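Long-range contacts in foldase protein PrsA (PDB 5TVL), which probably assists the folding of secreted proteins outside the cell membrane, as a peptidyl-prolyl cis-trans isomerase: residues Q43-E47 with L94-K98; D54-E60 with R82-I86; P118-I124 with V211-T217; Q246-G250 with F269-I273. All coordinates share one frame. Numbering follows the deposited sequence.

How the contacts relate
Contacts 1, 2 and 4 belong to the helical part of the chain, contact 3 to the parvulin-type PPIase domain. Helix 79-102 serves both contact 1 and contact 2, whose centres lie about 17 Å apart; contact 2 is nested within the chain loop that contact 1 closes. Contact 3 follows, then contact 4, each opening after the one before has closed. Contact 4, far along the sequence, returns to touch contact 1 where V96 packs on I248, their centres also about 17 Å apart. The helical part is thus built from helices that precede and follow, along the chain, strands 120-127 and 207-216 of contact 3, which is centred about 38 to 45 Å from the other three.

Contact 1 of 4, residues Q43-E47 with L94-K98; sequences QYGSE and LAVKK
Q43 and Y44 are helical, the last residues of helix 25-44 to be so assigned; G45 to E47 keep helical phi/psi without the regular bonds, although E47 N donates to Y44 O at 3.2 Å. The partner, L94-K98, is regular helix. The backbones come closest at Y44 and A95, with 7.3 Å between CA atoms, a gap filled by the tyrosine ring. Start with the charges. E47 (chi1 m, chi2 t) and K98 (chi1 m, then t to the end of the side chain) reach across to form a salt bridge, K98 NZ donating to E47 OE1 at 2.6 Å. The same ammonium lies at the edge of the Y44 ring, K98 NZ 4.2 Å from Y44 CD1. Y44 OH has its own partner, E252 OE1, to which it is hydrogen-bonded. Between these polar ends, Y44 in the m rotamer lays one face on A95: A95 CB is 3.7 Å from the ring centroid and 23° off its normal, a CH-pi contact. L94 CD2 adds apolar packing, 3.8 Å from Y44 CD1. This surface packing joins helix 25-44 and the residues after it to helix 79-102, while V96, pointing away, packs on helices 227-239 and 242-255.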
loop_
_atom_site.group_PDB
_atom_site.type_symbol
_atom_site.label_atom_id
_atom_site.label_comp_id
_atom_site.label_asym_id
_atom_site.label_seq_id
_atom_site.Cartn_x
_atom_site.Cartn_y
_atom_site.Cartn_z
ATOM N N GLN A 43 5.758 2.895 28.359
ATOM C CA GLN A 43 4.901 4.026 27.984
ATOM C C GLN A 43 3.431 3.648 27.860
ATOM O O GLN A 43 2.591 4.190 28.575
ATOM C CB GLN A 43 5.381 4.653 26.670
ATOM C CG GLN A 43 6.728 5.349 26.781
ATOM C CD GLN A 43 6.694 6.592 27.656
ATOM O OE1 GLN A 43 5.636 7.191 27.877
ATOM N NE2 GLN A 43 7.858 6.990 28.162
ATOM N N TYR A 44 3.132 2.711 26.963
ATOM C CA TYR A 44 1.753 2.426 26.552
ATOM C C TYR A 44 1.179 1.089 27.048
ATOM O O TYR A 44 0.032 0.770 26.738
ATOM C CB TYR A 44 1.671 2.471 25.024
ATOM C CG TYR A 44 2.221 3.743 24.411
ATOM C CD1 TYR A 44 1.436 4.889 24.314
ATOM C CD2 TYR A 44 3.529 3.799 23.921
ATOM C CE1 TYR A 44 1.935 6.057 23.751
ATOM C CE2 TYR A 44 4.038 4.962 23.357
ATOM C CZ TYR A 44 3.237 6.090 23.274
ATOM O OH TYR A 44 3.720 7.252 22.713
ATOM N N GLY A 45 1.954 0.322 27.817
ATOM C CA GLY A 45 1.571 -1.040 28.219
ATOM C C GLY A 45 0.258 -1.160 28.973
ATOM O O GLY A 45 -0.555 -2.046 28.683
ATOM N N SER A 46 0.060 -0.262 29.939
ATOM C CA SER A 46 -1.173 -0.197 30.748
ATOM C C SER A 46 -2.467 -0.026 29.938
ATOM O O SER A 46 -3.522 -0.523 30.350
ATOM C CB SER A 46 -1.070 0.941 31.768
ATOM O OG SER A 46 -0.608 2.134 31.157
ATOM N N GLU A 47 -2.383 0.665 28.801
ATOM C CA GLU A 47 -3.552 0.906 27.941
ATOM C C GLU A 47 -4.065 -0.340 27.222
ATOM O O GLU A 47 -5.246 -0.403 26.868
ATOM C CB GLU A 47 -3.247 1.979 26.894
ATOM C CG GLU A 47 -2.884 3.328 27.483
ATOM C CD GLU A 47 -2.781 4.411 26.436
ATOM O OE1 GLU A 47 -1.696 5.018 26.328
ATOM O OE2 GLU A 47 -3.781 4.654 25.723
ATOM N N LEU A 94 -0.795 1.577 18.359
ATOM C CA LEU A 94 -1.515 2.406 19.340
ATOM C C LEU A 94 -0.850 3.776 19.499
ATOM O O LEU A 94 -1.527 4.802 19.439
ATOM C CB LEU A 94 -1.597 1.673 20.688
ATOM C CG LEU A 94 -2.358 2.244 21.895
ATOM C CD1 LEU A 94 -2.764 1.104 22.828
ATOM C CD2 LEU A 94 -1.555 3.290 22.664
ATOM N N ALA A 95 0.467 3.786 19.688
ATOM C CA ALA A 95 1.240 5.031 19.789
ATOM C C ALA A 95 1.209 5.868 18.499
ATOM O O ALA A 95 1.148 7.098 18.559
ATOM C CB ALA A 95 2.679 4.730 20.176
ATOM N N VAL A 96 1.254 5.197 17.348
ATOM C CA VAL A 96 1.218 5.864 16.033
ATOM C C VAL A 96 -0.146 6.527 15.761
ATOM O O VAL A 96 -0.206 7.583 15.119
ATOM C CB VAL A 96 1.612 4.879 14.892
ATOM C CG1 VAL A 96 1.359 5.467 13.507
ATOM C CG2 VAL A 96 3.081 4.476 15.018
ATOM N N LYS A 97 -1.226 5.920 16.252
ATOM C CA LYS A 97 -2.568 6.511 16.140
ATOM C C LYS A 97 -2.697 7.817 16.937
ATOM O O LYS A 97 -3.348 8.746 16.472
ATOM C CB LYS A 97 -3.640 5.510 16.587
ATOM C CG LYS A 97 -5.075 5.889 16.236
ATOM C CD LYS A 97 -6.055 4.871 16.809
ATOM C CE LYS A 97 -7.509 5.266 16.602
ATOM N NZ LYS A 97 -8.000 4.956 15.234
ATOM N N LYS A 98 -2.083 7.885 18.121
ATOM C CA LYS A 98 -2.123 9.100 18.960
ATOM C C LYS A 98 -1.429 10.299 18.320
ATOM O O LYS A 98 -1.974 11.408 18.325
ATOM C CB LYS A 98 -1.478 8.861 20.331
ATOM C CG LYS A 98 -2.284 7.985 21.266
ATOM C CD LYS A 98 -1.767 8.108 22.688
ATOM C CE LYS A 98 -2.496 7.170 23.635
ATOM N NZ LYS A 98 -1.988 7.284 25.031
#

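Contact 2 of 4, residues D54-E60 with R82-I86; sequences DDTIAEE and RKAQI
The strongest link is a bidentate salt bridge between E60 and R82. R82 NH2 donates to E60 OE1 at 2.9 Å and R82 NE to E60 OE2, also at 2.9 Å, so the carboxylate meets the edge of the guanidinium near its plane. For this, E60 is extended (chi1 and chi2 both t), whereas R82 bends at chi2 (p) after a t chi1. The remaining nitrogen, R82 NH1, donates to Q85 OE1 at 3.1 Å within its own helix; E60 OE2 is also hydrogen-bonded to Y68 OH and to a glycerol, probably from the crystallisation liquor. At the other end of the interface, D54 OD1 stands 3.6 Å from K83 NZ in a longer salt bridge.

Between these charged pairs lies the packing. Both segments are regular helix, their axes 9.8 Å apart at closest and 123° between N-to-C directions. I57 faces K83 (CA-CA 6.6 Å) and T56 faces I86 (CA-CA 7.7 Å). I57, with chi1 and chi2 both t, puts CD1 3.6 Å from K83 CB, and its CB lies 3.9 Å from I86 CD1. T56 CG2 meets I86 CG2 at 3.7 Å.

In both ion pairs the acid is on segment 54-60 and the base on 82-86, so the two helices meet with complementary charges at both ends of a small aliphatic patch.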
loop_
_atom_site.group_PDB
_atom_site.type_symbol
_atom_site.label_atom_id
_atom_site.label_comp_id
_atom_site.label_asym_id
_atom_site.label_seq_id
_atom_site.Cartn_x
_atom_site.Cartn_y
_atom_site.Cartn_z
ATOM N N ASP A 54 -4.701 -12.102 22.984
ATOM C CA ASP A 54 -5.173 -13.494 22.972
ATOM C C ASP A 54 -6.043 -13.812 21.748
ATOM O O ASP A 54 -6.047 -14.952 21.288
ATOM C CB ASP A 54 -5.958 -13.830 24.256
ATOM C CG ASP A 54 -5.085 -13.832 25.518
ATOM O OD1 ASP A 54 -3.879 -14.155 25.444
ATOM O OD2 ASP A 54 -5.621 -13.516 26.603
ATOM N N ASP A 55 -6.784 -12.819 21.244
ATOM C CA ASP A 55 -7.598 -12.978 20.022
ATOM C C ASP A 55 -6.727 -13.139 18.777
ATOM O O ASP A 55 -6.987 -14.001 17.934
ATOM C CB ASP A 55 -8.544 -11.779 19.813
ATOM C CG ASP A 55 -9.648 -11.685 20.870
ATOM O OD1 ASP A 55 -9.777 -12.596 21.719
ATOM O OD2 ASP A 55 -10.391 -10.679 20.845
ATOM N N THR A 56 -5.707 -12.291 18.668
ATOM C CA THR A 56 -4.782 -12.303 17.535
ATOM C C THR A 56 -4.014 -13.621 17.438
ATOM O O THR A 56 -3.940 -14.214 16.366
ATOM C CB THR A 56 -3.776 -11.137 17.640
ATOM O OG1 THR A 56 -4.495 -9.908 17.806
ATOM C CG2 THR A 56 -2.884 -11.048 16.395
ATOM N N ILE A 57 -3.459 -14.072 18.559
ATOM C CA ILE A 57 -2.679 -15.314 18.595
ATOM C C ILE A 57 -3.568 -16.558 18.447
ATOM O O ILE A 57 -3.109 -17.591 17.949
ATOM C CB ILE A 57 -1.789 -15.393 19.865
ATOM C CG1 ILE A 57 -0.602 -16.341 19.646
ATOM C CG2 ILE A 57 -2.595 -15.791 21.098
ATOM C CD1 ILE A 57 0.550 -16.089 20.596
ATOM N N ALA A 58 -4.827 -16.455 18.878
ATOM C CA ALA A 58 -5.821 -17.507 18.644
ATOM C C ALA A 58 -6.211 -17.566 17.168
ATOM O O ALA A 58 -6.284 -18.651 16.588
ATOM C CB ALA A 58 -7.056 -17.288 19.507
ATOM N N GLU A 59 -6.473 -16.402 16.576
ATOM C CA GLU A 59 -6.724 -16.282 15.131
ATOM C C GLU A 59 -5.535 -16.828 14.337
ATOM O O GLU A 59 -5.708 -17.581 13.377
ATOM C CB GLU A 59 -7.001 -14.810 14.757
ATOM C CG GLU A 59 -7.166 -14.497 13.266
ATOM C CD GLU A 59 -8.316 -15.239 12.599
ATOM O OE1 GLU A 59 -9.290 -15.609 13.291
ATOM O OE2 GLU A 59 -8.252 -15.444 11.368
ATOM N N GLU A 60 -4.334 -16.451 14.766
ATOM C CA GLU A 60 -3.090 -16.865 14.115
ATOM C C GLU A 60 -2.892 -18.383 14.182
ATOM O O GLU A 60 -2.471 -18.996 13.205
ATOM C CB GLU A 60 -1.906 -16.140 14.757
ATOM C CG GLU A 60 -0.655 -16.085 13.913
ATOM C CD GLU A 60 0.429 -15.246 14.563
ATOM O OE1 GLU A 60 0.151 -14.080 14.922
ATOM O OE2 GLU A 60 1.566 -15.736 14.716
ATOM N N ARG A 82 6.261 -14.845 20.718
ATOM C CA ARG A 82 5.363 -14.397 19.648
ATOM C C ARG A 82 4.220 -13.566 20.233
ATOM O O ARG A 82 3.900 -12.498 19.720
ATOM C CB ARG A 82 4.792 -15.581 18.847
ATOM C CG ARG A 82 3.782 -15.207 17.759
ATOM C CD ARG A 82 4.271 -14.076 16.850
ATOM N NE ARG A 82 3.274 -13.651 15.865
ATOM C CZ ARG A 82 3.243 -12.455 15.268
ATOM N NH1 ARG A 82 4.154 -11.511 15.531
ATOM N NH2 ARG A 82 2.280 -12.192 14.387
ATOM N N LYS A 83 3.608 -14.078 21.301
ATOM C CA LYS A 83 2.571 -13.359 22.050
ATOM C C LYS A 83 3.092 -11.997 22.530
ATOM O O LYS A 83 2.355 -11.016 22.513
ATOM C CB LYS A 83 2.087 -14.204 23.236
ATOM C CG LYS A 83 0.824 -13.708 23.916
ATOM C CD LYS A 83 0.440 -14.598 25.094
ATOM C CE LYS A 83 -0.466 -13.864 26.075
ATOM N NZ LYS A 83 -0.829 -14.692 27.259
ATOM N N ALA A 84 4.363 -11.947 22.927
ATOM C CA ALA A 84 5.033 -10.692 23.297
ATOM C C ALA A 84 5.273 -9.765 22.098
ATOM O O ALA A 84 5.158 -8.543 22.226
ATOM C CB ALA A 84 6.347 -10.987 23.999
ATOM N N GLN A 85 5.626 -10.345 20.949
ATOM C CA GLN A 85 5.811 -9.589 19.701
ATOM C C GLN A 85 4.517 -8.942 19.203
ATOM O O GLN A 85 4.531 -7.787 18.774
ATOM C CB GLN A 85 6.376 -10.497 18.606
ATOM C CG GLN A 85 6.800 -9.777 17.335
ATOM C CD GLN A 85 7.536 -10.692 16.375
ATOM O OE1 GLN A 85 7.170 -11.860 16.210
ATOM N NE2 GLN A 85 8.581 -10.169 15.735
ATOM N N ILE A 86 3.416 -9.692 19.252
ATOM C CA ILE A 86 2.089 -9.189 18.869
ATOM C C ILE A 86 1.700 -8.006 19.761
ATOM O O ILE A 86 1.236 -6.979 19.268
ATOM C CB ILE A 86 0.999 -10.285 18.962
ATOM C CG1 ILE A 86 1.250 -11.386 17.920
ATOM C CG2 ILE A 86 -0.395 -9.692 18.749
ATOM C CD1 ILE A 86 0.521 -12.684 18.209
#

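Contact 3 of 4, residues P118-I124 with V211-T217; sequences PDVTAQI and VKLTKKT
V120, A122 and I124 share one face of the sheet with V211 and L213, giving the apolar side: V120 CG2 to L213 CD1 4.1 Å, A122 CB to V211 CG1 4.2 Å, I124 CG2 to V211 CG2 4.1 Å. Helix 178-186 packs here, through F185 on V120 and A184 on V211. The strands are antiparallel, axes 159° apart. Q123 and K212 form a hydrogen-bonded pair, Q123 N to K212 O and K212 N to Q123 O both 2.8 Å; T121 pairs with K215, T121 N to K215 O being a weak bond of 2.9 Å. Between T121 and A122 the register slips by one, a beta bulge: T121 O accepts from both T214 N and K215 N, each at 3.2 Å, and T214 takes a helical-like psi of -51°. T121 and Q123 occupy the more polar face with K212 and K215. Beyond the V120-K216 pair, D119 O receives T217 N at 3.2 Å and T217 OG1 at 2.7 Å. These are the central strands of a four-stranded antiparallel sheet, order 2-1-4-3, the core of the parvulin-type PPIase fold.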
loop_
_atom_site.group_PDB
_atom_site.type_symbol
_atom_site.label_atom_id
_atom_site.label_comp_id
_atom_site.label_asym_id
_atom_site.label_seq_id
_atom_site.Cartn_x
_atom_site.Cartn_y
_atom_site.Cartn_z
ATOM N N PRO A 118 -19.267 10.911 -1.106
ATOM C CA PRO A 118 -20.091 10.219 -0.108
ATOM C C PRO A 118 -20.687 8.897 -0.596
ATOM O O PRO A 118 -20.504 8.522 -1.758
ATOM C CB PRO A 118 -21.196 11.236 0.183
ATOM C CG PRO A 118 -21.369 11.948 -1.113
ATOM C CD PRO A 118 -19.986 12.060 -1.692
ATOM N N ASP A 119 -21.387 8.204 0.303
ATOM C CA ASP A 119 -21.959 6.885 0.008
ATOM C C ASP A 119 -22.850 6.910 -1.232
ATOM O O ASP A 119 -23.721 7.766 -1.360
ATOM C CB ASP A 119 -22.755 6.326 1.207
ATOM C CG ASP A 119 -21.881 5.566 2.203
ATOM O OD1 ASP A 119 -21.078 4.708 1.775
ATOM O OD2 ASP A 119 -22.009 5.808 3.421
ATOM N N VAL A 120 -22.590 5.986 -2.152
ATOM C CA VAL A 120 -23.466 5.733 -3.291
ATOM C C VAL A 120 -23.823 4.248 -3.284
ATOM O O VAL A 120 -22.973 3.399 -3.005
ATOM C CB VAL A 120 -22.824 6.156 -4.641
ATOM C CG1 VAL A 120 -22.261 7.568 -4.540
ATOM C CG2 VAL A 120 -21.738 5.188 -5.102
ATOM N N THR A 121 -25.089 3.944 -3.546
ATOM C CA THR A 121 -25.528 2.569 -3.742
ATOM C C THR A 121 -25.423 2.250 -5.230
ATOM O O THR A 121 -25.589 3.129 -6.082
ATOM C CB THR A 121 -26.972 2.359 -3.249
ATOM O OG1 THR A 121 -27.107 2.896 -1.927
ATOM C CG2 THR A 121 -27.331 0.874 -3.227
ATOM N N ALA A 122 -25.128 0.992 -5.533
ATOM C CA ALA A 122 -25.003 0.535 -6.913
ATOM C C ALA A 122 -25.074 -0.976 -6.972
ATOM O O ALA A 122 -24.948 -1.648 -5.947
ATOM C CB ALA A 122 -23.690 1.018 -7.517
ATOM N N GLN A 123 -25.278 -1.495 -8.179
ATOM C CA GLN A 123 -25.289 -2.930 -8.432
ATOM C C GLN A 123 -24.143 -3.268 -9.376
ATOM O O GLN A 123 -24.001 -2.632 -10.421
ATOM C CB GLN A 123 -26.626 -3.353 -9.036
ATOM C CG GLN A 123 -27.816 -3.117 -8.115
ATOM C CD GLN A 123 -29.147 -3.266 -8.824
ATOM O OE1 GLN A 123 -29.319 -4.144 -9.670
ATOM N NE2 GLN A 123 -30.103 -2.413 -8.476
ATOM N N ILE A 124 -23.329 -4.256 -9.000
ATOM C CA ILE A 124 -22.163 -4.664 -9.793
ATOM C C ILE A 124 -22.320 -6.095 -10.301
ATOM O O ILE A 124 -23.034 -6.897 -9.698
ATOM C CB ILE A 124 -20.825 -4.508 -9.019
ATOM C CG1 ILE A 124 -20.799 -5.343 -7.729
ATOM C CG2 ILE A 124 -20.571 -3.043 -8.689
ATOM C CD1 ILE A 124 -19.433 -5.398 -7.074
ATOM N N VAL A 211 -21.262 -1.898 -13.922
ATOM C CA VAL A 211 -21.833 -1.175 -12.779
ATOM C C VAL A 211 -23.145 -0.501 -13.179
ATOM O O VAL A 211 -23.265 0.032 -14.283
ATOM C CB VAL A 211 -20.857 -0.103 -12.237
ATOM C CG1 VAL A 211 -21.411 0.566 -10.982
ATOM C CG2 VAL A 211 -19.499 -0.712 -11.934
ATOM N N LYS A 212 -24.114 -0.537 -12.263
ATOM C CA LYS A 212 -25.409 0.131 -12.407
ATOM C C LYS A 212 -25.607 1.003 -11.166
ATOM O O LYS A 212 -25.782 0.474 -10.067
ATOM C CB LYS A 212 -26.522 -0.922 -12.516
ATOM C CG LYS A 212 -27.959 -0.403 -12.483
ATOM C CD LYS A 212 -28.398 0.180 -13.817
ATOM C CE LYS A 212 -29.816 0.734 -13.743
ATOM N NZ LYS A 212 -30.859 -0.325 -13.633
ATOM N N LEU A 213 -25.578 2.325 -11.339
ATOM C CA LEU A 213 -25.793 3.252 -10.222
ATOM C C LEU A 213 -27.277 3.290 -9.845
ATOM O O LEU A 213 -28.131 3.515 -10.704
ATOM C CB LEU A 213 -25.303 4.662 -10.570
ATOM C CG LEU A 213 -25.159 5.638 -9.394
ATOM C CD1 LEU A 213 -23.975 5.268 -8.508
ATOM C CD2 LEU A 213 -25.015 7.065 -9.894
ATOM N N THR A 214 -27.561 3.062 -8.561
ATOM C CA THR A 214 -28.925 3.030 -8.021
ATOM C C THR A 214 -29.230 4.307 -7.227
ATOM O O THR A 214 -30.265 4.942 -7.455
ATOM C CB THR A 214 -29.138 1.788 -7.120
ATOM O OG1 THR A 214 -28.865 0.598 -7.870
ATOM C CG2 THR A 214 -30.572 1.719 -6.586
ATOM N N LYS A 215 -28.343 4.665 -6.296
ATOM C CA LYS A 215 -28.521 5.842 -5.436
ATOM C C LYS A 215 -27.199 6.591 -5.260
ATOM O O LYS A 215 -26.126 5.985 -5.305
ATOM C CB LYS A 215 -29.075 5.411 -4.070
ATOM C CG LYS A 215 -29.750 6.509 -3.257
ATOM C CD LYS A 215 -31.074 6.951 -3.868
ATOM C CE LYS A 215 -31.904 7.785 -2.903
ATOM N NZ LYS A 215 -32.670 6.954 -1.931
ATOM N N LYS A 216 -27.290 7.907 -5.065
ATOM C CA LYS A 216 -26.124 8.771 -4.876
ATOM C C LYS A 216 -26.440 9.815 -3.811
ATOM O O LYS A 216 -27.409 10.558 -3.947
ATOM C CB LYS A 216 -25.757 9.468 -6.191
ATOM C CG LYS A 216 -24.446 10.251 -6.156
ATOM C CD LYS A 216 -24.290 11.172 -7.361
ATOM C CE LYS A 216 -24.115 10.395 -8.657
ATOM N NZ LYS A 216 -23.683 11.264 -9.789
ATOM N N THR A 217 -25.626 9.864 -2.758
ATOM C CA THR A 217 -25.763 10.887 -1.721
ATOM C C THR A 217 -25.269 12.226 -2.268
ATOM O O THR A 217 -24.251 12.281 -2.965
ATOM C CB THR A 217 -24.962 10.518 -0.447
ATOM O OG1 THR A 217 -25.446 9.279 0.085
ATOM C CG2 THR A 217 -25.083 11.605 0.630
#

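Contact 4 of 4, residues Q246-G250 with F269-I273; sequences QSIIG and FTQYI
Y272 contributes the largest share of this contact, 109 Å² of the 227 Å² buried on both sides together, against Q246, I249 and G250 of helix 242-255. Its backbone lies just beyond the weakly bonded helix about 269-270; I273 N still donates to F269 O at 2.7 Å. The CA-to-CB bond of Y272 points toward helix 242-255. With chi1 m and chi2 near -60°, the ring lies along residues 246-250, its root at G250 and its hydroxyl at Q246, one turn back.

Q246, next in buried area, folds toward the tyrosine through chi1 and chi2 both m. Y272 OH gives a weak hydrogen bond to Q246 OE1 at 2.7 Å.

G250 comes third, where the two segments run closest: its CA is 4.3 Å from Y272 CA and 3.6 Å from Y272 CD1. A CB here would sit about 3.5 Å from that same CD1, so a side chain would press on the ring, and the glycine is consistent with the close approach. The helix itself is regular, G250 N bonding to Q246 O at 2.8 Å. Over one ring face lies I249 CG2, 4.0 Å from the centroid and 27° off the normal, a CH-pi contact.

L32 of helix 25-44 also touches Y272, and Q254 NE2 donates to Y272 O. Within the helical part of PrsA, the end of the modelled chain thus packs on helix 242-255 through the buried Y272.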
loop_
_atom_site.group_PDB
_atom_site.type_symbol
_atom_site.label_atom_id
_atom_site.label_comp_id
_atom_site.label_asym_id
_atom_site.label_seq_id
_atom_site.Cartn_x
_atom_site.Cartn_y
_atom_site.Cartn_z
ATOM N N GLN A 246 8.357 4.241 11.823
ATOM C CA GLN A 246 9.781 4.272 12.182
ATOM C C GLN A 246 10.181 5.556 12.906
ATOM O O GLN A 246 10.982 5.509 13.841
ATOM C CB GLN A 246 10.662 4.100 10.935
ATOM C CG GLN A 246 10.630 2.702 10.329
ATOM C CD GLN A 246 11.456 1.695 11.105
ATOM O OE1 GLN A 246 12.641 1.916 11.354
ATOM N NE2 GLN A 246 10.841 0.574 11.480
ATOM N N SER A 247 9.629 6.692 12.473
ATOM C CA SER A 247 9.912 7.982 13.119
ATOM C C SER A 247 9.357 8.029 14.549
ATOM O O SER A 247 10.027 8.536 15.447
ATOM C CB SER A 247 9.389 9.165 12.284
ATOM O OG SER A 247 7.980 9.308 12.385
ATOM N N ILE A 248 8.155 7.480 14.752
ATOM C CA ILE A 248 7.544 7.394 16.088
ATOM C C ILE A 248 8.377 6.480 16.993
ATOM O O ILE A 248 8.662 6.834 18.137
ATOM C CB ILE A 248 6.069 6.899 16.043
ATOM C CG1 ILE A 248 5.179 7.850 15.222
ATOM C CG2 ILE A 248 5.496 6.742 17.449
ATOM C CD1 ILE A 248 5.186 9.303 15.660
ATOM N N ILE A 249 8.767 5.316 16.474
ATOM C CA ILE A 249 9.653 4.395 17.200
ATOM C C ILE A 249 10.939 5.133 17.583
ATOM O O ILE A 249 11.349 5.108 18.747
ATOM C CB ILE A 249 9.956 3.113 16.378
ATOM C CG1 ILE A 249 8.695 2.243 16.279
ATOM C CG2 ILE A 249 11.087 2.301 17.009
ATOM C CD1 ILE A 249 8.766 1.140 15.239
ATOM N N GLY A 250 11.539 5.808 16.601
ATOM C CA GLY A 250 12.743 6.618 16.809
ATOM C C GLY A 250 12.581 7.730 17.832
ATOM O O GLY A 250 13.484 7.970 18.634
ATOM N N PHE A 269 21.240 0.803 15.961
ATOM C CA PHE A 269 20.522 1.870 16.677
ATOM C C PHE A 269 20.666 3.262 16.041
ATOM O O PHE A 269 19.921 4.169 16.405
ATOM C CB PHE A 269 20.969 1.936 18.149
ATOM C CG PHE A 269 20.341 0.885 19.023
ATOM C CD1 PHE A 269 19.102 1.106 19.620
ATOM C CD2 PHE A 269 20.989 -0.325 19.260
ATOM C CE1 PHE A 269 18.521 0.140 20.428
ATOM C CE2 PHE A 269 20.415 -1.294 20.066
ATOM C CZ PHE A 269 19.182 -1.060 20.651
ATOM N N THR A 270 21.608 3.434 15.112
ATOM C CA THR A 270 21.883 4.746 14.503
ATOM C C THR A 270 20.726 5.260 13.636
ATOM O O THR A 270 20.506 6.473 13.560
ATOM C CB THR A 270 23.189 4.726 13.670
ATOM O OG1 THR A 270 24.249 4.160 14.448
ATOM C CG2 THR A 270 23.599 6.134 13.242
ATOM N N GLN A 271 19.998 4.350 12.988
ATOM C CA GLN A 271 18.778 4.717 12.241
ATOM C C GLN A 271 17.697 5.383 13.109
ATOM O O GLN A 271 16.942 6.219 12.614
ATOM C CB GLN A 271 18.181 3.504 11.507
ATOM C CG GLN A 271 17.672 2.374 12.397
ATOM C CD GLN A 271 16.973 1.277 11.611
ATOM O OE1 GLN A 271 16.145 1.552 10.740
ATOM N NE2 GLN A 271 17.292 0.023 11.926
ATOM N N TYR A 272 17.628 5.003 14.388
ATOM C CA TYR A 272 16.695 5.604 15.349
ATOM C C TYR A 272 17.340 6.725 16.158
ATOM O O TYR A 272 16.815 7.840 16.200
ATOM C CB TYR A 272 16.151 4.541 16.300
ATOM C CG TYR A 272 15.298 3.500 15.615
ATOM C CD1 TYR A 272 14.132 3.863 14.936
ATOM C CD2 TYR A 272 15.646 2.151 15.648
ATOM C CE1 TYR A 272 13.346 2.912 14.304
ATOM C CE2 TYR A 272 14.864 1.194 15.018
ATOM C CZ TYR A 272 13.717 1.577 14.351
ATOM O OH TYR A 272 12.944 0.627 13.731
ATOM N N ILE A 273 18.467 6.415 16.798
ATOM C CA ILE A 273 19.205 7.368 17.641
ATOM C C ILE A 273 20.414 7.918 16.872
ATOM O O ILE A 273 21.536 7.409 16.943
ATOM C CB ILE A 273 19.657 6.720 18.977
ATOM C CG1 ILE A 273 18.459 6.100 19.715
ATOM C CG2 ILE A 273 20.351 7.751 19.871
ATOM C CD1 ILE A 273 18.845 5.055 20.741
#